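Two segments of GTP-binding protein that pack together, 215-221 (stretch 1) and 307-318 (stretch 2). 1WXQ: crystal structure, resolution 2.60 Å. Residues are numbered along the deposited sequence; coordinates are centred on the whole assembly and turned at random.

Stretch 1 (215-221) KPMVIAA
Stretch 2 (307-318) EVINRVVFDLLK

Val218 is the centre of the contact: it is the residue most covered by the opposing stretch, its CA-to-CB bond points toward the helix, and its t rotamer (chi1 170°) spreads both methyls over apolar partners. Its CG1 lies 3.7 Å from Val308 CG1, while its CG2 lies 3.6 Å from Val312 CG2 and 3.8 Å from Leu316 CG. These are van der Waals separations, and no hydrogen bond crosses the interface; the two stretches bury 341 Å² in all, and the close side-chain contacts are apolar.

Strand 217-221 (Val218 phi/psi -120/139) runs nearly antiparallel to helix 307-316, at 164° between N-to-C directions and 8.6 Å at closest approach of the axes. CA atoms pair as Val218 with Val312 (6.4 Å), Ala220 with Val308 (6.8 Å) and Pro216 with Leu316 (6.9 Å). Strand alternation turns Met217, a selenomethionine, and Ile219 away. Val308 and Val312 are both t; Val308 CG2 also reaches Ala220 CB at 4.3 Å.

At the other end, Leu316 leaves the standard wells (chi1 -103°, chi2 -146°), placing CD1 3.5 Å from Pro216 CB and 3.4 Å from Pro216 C. The proline ring is C-gamma endo, with phi/psi -69/149, and its CG lies 4.1 Å from CD2 of Leu317 (chi1 -52°, chi2 178°).

The helix widens here into a pi-type turn: Leu316 N donates to Arg311 O at 2.9 Å and Leu317 N to Val312 O at 3.0 Å, whereas the Asp315 N to Arg311 O bond (3.1 Å) is weak. Lys318 then leaves helical geometry with phi/psi 54/45.

At the polar edge, Arg311 starts toward the strand, but its all-m chi1-chi3 path leads its end away. Its NE forms a salt bridge with Asp315 OD2 at 3.2 Å, pairing opposite charges within the helix; Asp315 has chi1 -164°.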

ATOM      1  N   LYS A 215       0.917   8.814  -3.340  1.00 33.91           N
ATOM      2  CA  LYS A 215       2.054   7.941  -3.559  1.00 31.59           C
ATOM      3  C   LYS A 215       2.791   7.724  -2.248  1.00 29.64           C
ATOM      4  O   LYS A 215       3.988   7.923  -2.151  1.00 29.80           O
ATOM      5  CB  LYS A 215       2.965   8.542  -4.623  1.00 31.02           C
ATOM      6  CG  LYS A 215       2.334   8.507  -6.017  1.00 32.72           C
ATOM      7  CD  LYS A 215       2.093   7.065  -6.472  1.00 35.79           C
ATOM      8  CE  LYS A 215       1.364   6.964  -7.808  1.00 29.46           C
ATOM      9  NZ  LYS A 215      -0.115   7.096  -7.689  1.00 30.85           N
ATOM     10  N   PRO A 216       2.063   7.310  -1.208  1.00 29.29           N
ATOM     11  CA  PRO A 216       2.682   7.072   0.092  1.00 28.86           C
ATOM     12  C   PRO A 216       3.575   5.861  -0.042  1.00 31.67           C
ATOM     13  O   PRO A 216       3.301   4.954  -0.835  1.00 31.87           O
ATOM     14  CB  PRO A 216       1.483   6.798   0.990  1.00 28.89           C
ATOM     15  CG  PRO A 216       0.576   6.055   0.072  1.00 26.48           C
ATOM     16  CD  PRO A 216       0.662   6.856  -1.209  1.00 26.42           C
HETATM   17  N   MSE A 217       4.650   5.823   0.722  1.00 33.27           N
HETATM   18  CA  MSE A 217       5.525   4.677   0.605  1.00 33.47           C
HETATM   19  C   MSE A 217       6.110   4.140   1.880  1.00 32.85           C
HETATM   20  O   MSE A 217       6.083   4.785   2.925  1.00 32.21           O
HETATM   21  CB  MSE A 217       6.648   4.967  -0.392  1.00 35.05           C
HETATM   22  CG  MSE A 217       7.258   6.362  -0.360  1.00 35.64           C
HETATM   23 SE   MSE A 217       8.553   6.521  -1.823  1.00 56.40          SE
HETATM   24  CE  MSE A 217       7.975   8.220  -2.540  1.00 48.86           C
ATOM     25  N   VAL A 218       6.581   2.906   1.788  1.00 31.09           N
ATOM     26  CA  VAL A 218       7.229   2.265   2.905  1.00 28.20           C
ATOM     27  C   VAL A 218       8.625   1.964   2.394  1.00 26.38           C
ATOM     28  O   VAL A 218       8.809   1.553   1.246  1.00 24.13           O
ATOM     29  CB  VAL A 218       6.529   0.969   3.333  1.00 28.11           C
ATOM     30  CG1 VAL A 218       7.404   0.214   4.341  1.00 28.50           C
ATOM     31  CG2 VAL A 218       5.190   1.297   3.965  1.00 28.97           C
ATOM     32  N   ILE A 219       9.605   2.186   3.255  1.00 25.53           N
ATOM     33  CA  ILE A 219      10.978   1.966   2.887  1.00 25.90           C
ATOM     34  C   ILE A 219      11.522   0.624   3.382  1.00 23.48           C
ATOM     35  O   ILE A 219      11.480   0.315   4.569  1.00 24.38           O
ATOM     36  CB  ILE A 219      11.832   3.127   3.419  1.00 26.10           C
ATOM     37  CG1 ILE A 219      11.184   4.440   2.981  1.00 28.04           C
ATOM     38  CG2 ILE A 219      13.269   3.014   2.900  1.00 29.04           C
ATOM     39  CD1 ILE A 219      11.855   5.671   3.516  1.00 33.28           C
ATOM     40  N   ALA A 220      12.017  -0.177   2.455  1.00 23.76           N
ATOM     41  CA  ALA A 220      12.592  -1.459   2.812  1.00 23.60           C
ATOM     42  C   ALA A 220      14.102  -1.272   2.847  1.00 24.12           C
ATOM     43  O   ALA A 220      14.728  -1.115   1.796  1.00 26.34           O
ATOM     44  CB  ALA A 220      12.220  -2.516   1.782  1.00 21.79           C
ATOM     45  N   ALA A 221      14.678  -1.245   4.052  1.00 24.02           N
ATOM     46  CA  ALA A 221      16.124  -1.092   4.205  1.00 24.32           C
ATOM     47  C   ALA A 221      16.663  -2.501   3.976  1.00 25.63           C
ATOM     48  O   ALA A 221      16.862  -3.264   4.915  1.00 20.75           O
ATOM     49  CB  ALA A 221      16.459  -0.603   5.608  1.00 24.58           C
ATOM     50  N   GLU A 307       6.626  -8.139   6.535  1.00 32.01           N
ATOM     51  CA  GLU A 307       6.324  -7.021   7.432  1.00 33.11           C
ATOM     52  C   GLU A 307       6.049  -5.750   6.615  1.00 32.18           C
ATOM     53  O   GLU A 307       5.077  -5.029   6.853  1.00 30.60           O
ATOM     54  CB  GLU A 307       7.523  -6.794   8.361  1.00 34.57           C
ATOM     55  CG  GLU A 307       7.229  -6.040   9.638  1.00 39.02           C
ATOM     56  CD  GLU A 307       8.497  -5.758  10.438  1.00 44.40           C
ATOM     57  OE1 GLU A 307       9.375  -6.655  10.482  1.00 39.74           O
ATOM     58  OE2 GLU A 307       8.609  -4.653  11.022  1.00 40.74           O
ATOM     59  N   VAL A 308       6.917  -5.483   5.647  1.00 31.09           N
ATOM     60  CA  VAL A 308       6.752  -4.316   4.809  1.00 30.96           C
ATOM     61  C   VAL A 308       5.391  -4.326   4.106  1.00 30.35           C
ATOM     62  O   VAL A 308       4.675  -3.322   4.124  1.00 31.19           O
ATOM     63  CB  VAL A 308       7.864  -4.233   3.754  1.00 31.48           C
ATOM     64  CG1 VAL A 308       7.554  -3.119   2.767  1.00 31.60           C
ATOM     65  CG2 VAL A 308       9.206  -3.989   4.434  1.00 28.96           C
ATOM     66  N   ILE A 309       5.028  -5.461   3.507  1.00 29.47           N
ATOM     67  CA  ILE A 309       3.753  -5.567   2.796  1.00 28.12           C
ATOM     68  C   ILE A 309       2.544  -5.393   3.717  1.00 28.51           C
ATOM     69  O   ILE A 309       1.545  -4.777   3.327  1.00 27.39           O
ATOM     70  CB  ILE A 309       3.666  -6.899   2.023  1.00 28.83           C
ATOM     71  CG1 ILE A 309       4.746  -6.914   0.930  1.00 29.92           C
ATOM     72  CG2 ILE A 309       2.277  -7.072   1.435  1.00 28.18           C
ATOM     73  CD1 ILE A 309       4.896  -8.229   0.198  1.00 32.01           C
ATOM     74  N   ASN A 310       2.631  -5.908   4.941  1.00 26.96           N
ATOM     75  CA  ASN A 310       1.528  -5.742   5.876  1.00 25.67           C
ATOM     76  C   ASN A 310       1.431  -4.259   6.284  1.00 27.64           C
ATOM     77  O   ASN A 310       0.328  -3.729   6.464  1.00 28.96           O
ATOM     78  CB  ASN A 310       1.713  -6.623   7.138  1.00 24.90           C
ATOM     79  CG  ASN A 310       1.508  -8.131   6.869  1.00 30.00           C
ATOM     80  OD1 ASN A 310       1.061  -8.547   5.785  1.00 29.17           O
ATOM     81  ND2 ASN A 310       1.832  -8.951   7.869  1.00 25.53           N
ATOM     82  N   ARG A 311       2.572  -3.579   6.419  1.00 27.92           N
ATOM     83  CA  ARG A 311       2.543  -2.174   6.828  1.00 28.11           C
ATOM     84  C   ARG A 311       1.975  -1.307   5.729  1.00 26.18           C
ATOM     85  O   ARG A 311       1.332  -0.292   6.008  1.00 25.53           O
ATOM     86  CB  ARG A 311       3.943  -1.668   7.239  1.00 29.69           C
ATOM     87  CG  ARG A 311       4.473  -2.271   8.547  1.00 36.01           C
ATOM     88  CD  ARG A 311       3.555  -1.961   9.759  1.00 37.24           C
ATOM     89  NE  ARG A 311       3.610  -0.557  10.156  1.00 39.02           N
ATOM     90  CZ  ARG A 311       4.624  -0.005  10.825  1.00 34.77           C
ATOM     91  NH1 ARG A 311       5.669  -0.735  11.185  1.00 32.84           N
ATOM     92  NH2 ARG A 311       4.598   1.286  11.116  1.00 33.69           N
ATOM     93  N   VAL A 312       2.196  -1.702   4.478  1.00 23.17           N
ATOM     94  CA  VAL A 312       1.646  -0.928   3.363  1.00 24.06           C
ATOM     95  C   VAL A 312       0.110  -1.042   3.323  1.00 22.80           C
ATOM     96  O   VAL A 312      -0.603  -0.043   3.262  1.00 21.80           O
ATOM     97  CB  VAL A 312       2.180  -1.408   1.996  1.00 22.93           C
ATOM     98  CG1 VAL A 312       1.461  -0.656   0.894  1.00 17.94           C
ATOM     99  CG2 VAL A 312       3.681  -1.199   1.893  1.00 13.67           C
ATOM    100  N   VAL A 313      -0.373  -2.277   3.375  1.00 24.82           N
ATOM    101  CA  VAL A 313      -1.798  -2.596   3.319  1.00 26.96           C
ATOM    102  C   VAL A 313      -2.636  -2.131   4.508  1.00 27.13           C
ATOM    103  O   VAL A 313      -3.633  -1.416   4.337  1.00 25.51           O
ATOM    104  CB  VAL A 313      -1.994  -4.137   3.158  1.00 27.58           C
ATOM    105  CG1 VAL A 313      -3.472  -4.484   3.073  1.00 27.73           C
ATOM    106  CG2 VAL A 313      -1.272  -4.619   1.905  1.00 30.18           C
ATOM    107  N   PHE A 314      -2.223  -2.554   5.702  1.00 29.57           N
ATOM    108  CA  PHE A 314      -2.917  -2.254   6.953  1.00 31.88           C
ATOM    109  C   PHE A 314      -2.640  -0.887   7.585  1.00 34.55           C
ATOM    110  O   PHE A 314      -3.494  -0.324   8.262  1.00 37.46           O
ATOM    111  CB  PHE A 314      -2.575  -3.327   7.987  1.00 30.12           C
ATOM    112  CG  PHE A 314      -2.884  -4.725   7.542  1.00 32.67           C
ATOM    113  CD1 PHE A 314      -4.138  -5.044   6.997  1.00 33.00           C
ATOM    114  CD2 PHE A 314      -1.930  -5.732   7.678  1.00 29.91           C
ATOM    115  CE1 PHE A 314      -4.438  -6.353   6.590  1.00 26.18           C
ATOM    116  CE2 PHE A 314      -2.211  -7.047   7.279  1.00 30.92           C
ATOM    117  CZ  PHE A 314      -3.473  -7.359   6.732  1.00 33.61           C
ATOM    118  N   ASP A 315      -1.443  -0.357   7.381  1.00 37.34           N
ATOM    119  CA  ASP A 315      -1.083   0.917   7.978  1.00 37.06           C
ATOM    120  C   ASP A 315      -1.131   2.088   7.017  1.00 34.44           C
ATOM    121  O   ASP A 315      -1.960   2.984   7.174  1.00 33.24           O
ATOM    122  CB  ASP A 315       0.312   0.820   8.579  1.00 37.75           C
ATOM    123  CG  ASP A 315       0.602   1.939   9.526  1.00 43.70           C
ATOM    124  OD1 ASP A 315       0.132   3.065   9.261  1.00 48.77           O
ATOM    125  OD2 ASP A 315       1.309   1.695  10.528  1.00 53.30           O
ATOM    126  N   LEU A 316      -0.232   2.100   6.037  1.00 33.40           N
ATOM    127  CA  LEU A 316      -0.208   3.192   5.068  1.00 31.89           C
ATOM    128  C   LEU A 316      -1.605   3.429   4.527  1.00 31.31           C
ATOM    129  O   LEU A 316      -2.211   4.455   4.763  1.00 32.95           O
ATOM    130  CB  LEU A 316       0.684   2.857   3.876  1.00 31.63           C
ATOM    131  CG  LEU A 316       2.085   3.402   3.643  1.00 31.84           C
ATOM    132  CD1 LEU A 316       2.251   3.558   2.126  1.00 32.49           C
ATOM    133  CD2 LEU A 316       2.298   4.745   4.328  1.00 38.65           C
ATOM    134  N   LEU A 317      -2.109   2.450   3.794  1.00 32.04           N
ATOM    135  CA  LEU A 317      -3.424   2.564   3.190  1.00 31.21           C
ATOM    136  C   LEU A 317      -4.556   2.350   4.181  1.00 30.74           C
ATOM    137  O   LEU A 317      -5.707   2.635   3.875  1.00 33.06           O
ATOM    138  CB  LEU A 317      -3.524   1.581   2.011  1.00 31.64           C
ATOM    139  CG  LEU A 317      -2.340   1.750   1.043  1.00 31.46           C
ATOM    140  CD1 LEU A 317      -2.426   0.760  -0.085  1.00 29.88           C
ATOM    141  CD2 LEU A 317      -2.319   3.168   0.508  1.00 27.65           C
ATOM    142  N   LYS A 318      -4.223   1.854   5.368  1.00 32.32           N
ATOM    143  CA  LYS A 318      -5.203   1.612   6.416  1.00 33.09           C
ATOM    144  C   LYS A 318      -6.379   0.735   5.986  1.00 32.52           C
ATOM    145  O   LYS A 318      -7.542   1.041   6.263  1.00 32.79           O
ATOM    146  CB  LYS A 318      -5.728   2.945   6.956  1.00 35.73           C
ATOM    147  CG  LYS A 318      -4.654   3.841   7.559  1.00 42.49           C
ATOM    148  CD  LYS A 318      -5.206   4.668   8.715  1.00 53.35           C
ATOM    149  CE  LYS A 318      -6.376   5.561   8.288  1.00 60.38           C
ATOM    150  NZ  LYS A 318      -7.053   6.207   9.451  1.00 60.13           N
TER